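Local coordinates for protein FTT_1639c (Francisella tularensis subsp. tularensis, PDB 7KZW) that is of unknown function, the modelled part being the beta-rich region of a longer protein predicted to carry a transmembrane helix, at residues F26-D31 with I114-V119. The protein carries 3 engineered substitutions. Sequence-based numbering, arbitrary orientation. Where two conformers were deposited one is given.
Sequences FGFCCD and IEYDRV
Phe-26 meets Arg-118 obliquely. Its CE1 is the touching atom and lies 3.5 Å from Arg-118 CD. The same CE1 sits over one face of the guanidinium, also 3.5 Å from Arg-118 NE. The two planes are 45° apart, so this is contact with the aliphatic chain and the near end of the guanidinium rather than a parallel stack. A bend at chi2 (104°) turns the arginine chain across the ring. The far end is held by Leu-8, whose O accepts a hydrogen bond from Arg-118 NH1. Two residues on, Phe-28 makes a T-shaped pair with Tyr-116. The Phe-28 edge points at the tyrosine face, with ring planes at 80°. Phe-28 CZ lies above the tyrosine ring, toward its rim, 4.0 Å from Tyr-116 CD2. Phe-26 is at the end of strand 21-27 and Phe-28 is in the loop that follows, and both pack against side chains of strand 114-123. Strand 6-16 lies between these two strands in the sheet order, and the four side chains reach across it. Leu-8 and Leu-10 of that strand and Tyr-105 of strand 102-111 touch Phe-26, while Pro-9 touches Phe-28 and Pro-34 touches Tyr-116.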
# COMPACT_ATOMS: atom_id res chain seq x y z
N PHE A 26 4.17 -0.09 -0.35
CA PHE A 26 4.30 1.03 0.57
C PHE A 26 4.54 0.53 1.98
O PHE A 26 3.93 -0.49 2.39
CB PHE A 26 3.03 1.88 0.55
CG PHE A 26 2.72 2.42 -0.82
CD1 PHE A 26 3.43 3.50 -1.30
CD2 PHE A 26 1.78 1.83 -1.64
CE1 PHE A 26 3.17 4.02 -2.57
CE2 PHE A 26 1.50 2.33 -2.90
CZ PHE A 26 2.20 3.41 -3.37
N GLY A 27 5.39 1.22 2.72
CA GLY A 27 5.70 0.83 4.09
C GLY A 27 6.95 1.55 4.55
O GLY A 27 7.34 2.56 3.97
N PHE A 28 7.61 0.99 5.56
CA PHE A 28 8.70 1.68 6.23
C PHE A 28 9.98 0.84 6.20
O PHE A 28 9.94 -0.39 6.08
CB PHE A 28 8.35 1.99 7.69
CG PHE A 28 7.10 2.82 7.83
CD1 PHE A 28 7.17 4.19 7.71
CD2 PHE A 28 5.85 2.22 8.08
CE1 PHE A 28 6.04 5.00 7.77
CE2 PHE A 28 4.70 3.02 8.19
CZ PHE A 28 4.81 4.41 8.05
N CYS A 29 11.11 1.50 6.38
CA CYS A 29 12.42 0.86 6.52
C CYS A 29 13.16 1.38 7.76
O CYS A 29 12.58 2.03 8.64
CB CYS A 29 13.18 1.04 5.20
SG CYS A 29 13.62 2.76 4.83
N CYS A 30 14.48 1.12 7.82
CA CYS A 30 15.27 1.40 9.02
C CYS A 30 15.38 2.89 9.32
O CYS A 30 15.53 3.29 10.48
CB CYS A 30 16.66 0.79 8.87
SG CYS A 30 17.71 1.08 10.27
N ASP A 31 15.41 3.74 8.28
CA ASP A 31 15.61 5.17 8.48
C ASP A 31 14.31 5.96 8.53
O ASP A 31 14.32 7.19 8.63
CB ASP A 31 16.62 5.78 7.47
CG ASP A 31 16.11 5.82 6.00
OD1 ASP A 31 14.92 5.64 5.71
OD2 ASP A 31 16.96 6.07 5.12
N ILE A 114 -0.38 9.76 14.17
CA ILE A 114 0.32 10.35 13.02
C ILE A 114 -0.46 10.00 11.75
O ILE A 114 -0.90 8.86 11.57
CB ILE A 114 1.77 9.87 12.90
CG1 ILE A 114 2.61 10.02 14.20
CG2 ILE A 114 2.44 10.58 11.76
CD1 ILE A 114 2.74 11.41 14.77
N GLU A 115 -0.52 10.93 10.81
CA GLU A 115 -1.16 10.74 9.53
C GLU A 115 -0.08 10.53 8.47
O GLU A 115 0.90 11.29 8.43
CB GLU A 115 -2.02 11.96 9.17
CG GLU A 115 -2.52 11.95 7.78
CD GLU A 115 -3.38 13.15 7.39
OE1 GLU A 115 -3.81 13.90 8.28
OE2 GLU A 115 -3.60 13.33 6.18
N TYR A 116 -0.26 9.50 7.65
CA TYR A 116 0.61 9.20 6.51
C TYR A 116 -0.25 9.26 5.26
O TYR A 116 -1.28 8.56 5.17
CB TYR A 116 1.28 7.80 6.68
CG TYR A 116 2.01 7.72 7.99
CD1 TYR A 116 1.35 7.35 9.18
CD2 TYR A 116 3.35 8.16 8.11
CE1 TYR A 116 2.00 7.37 10.43
CE2 TYR A 116 4.01 8.17 9.36
CZ TYR A 116 3.33 7.80 10.49
OH TYR A 116 3.97 7.83 11.73
N ASP A 117 0.16 10.04 4.27
CA ASP A 117 -0.62 10.25 3.06
C ASP A 117 0.13 9.75 1.84
O ASP A 117 1.37 9.85 1.77
CB ASP A 117 -0.73 11.73 2.80
CG ASP A 117 -1.64 12.43 3.74
OD1 ASP A 117 -2.40 11.79 4.48
OD2 ASP A 117 -1.58 13.67 3.76
N ARG A 118 -0.62 9.34 0.82
CA ARG A 118 0.02 9.12 -0.50
C ARG A 118 -1.04 9.43 -1.54
O ARG A 118 -2.12 8.85 -1.51
CB ARG A 118 0.49 7.68 -0.63
CG ARG A 118 1.41 7.43 -1.91
CD ARG A 118 2.87 7.31 -1.50
NE ARG A 118 3.68 7.52 -2.67
CZ ARG A 118 4.98 7.62 -2.64
NH1 ARG A 118 5.65 7.48 -1.50
NH2 ARG A 118 5.63 7.84 -3.79
N VAL A 119 -0.72 10.29 -2.51
CA VAL A 119 -1.54 10.50 -3.69
C VAL A 119 -0.73 10.00 -4.89
O VAL A 119 0.47 10.30 -4.98
CB VAL A 119 -1.90 11.98 -3.84
CG1 VAL A 119 -2.72 12.19 -5.08
CG2 VAL A 119 -2.63 12.48 -2.59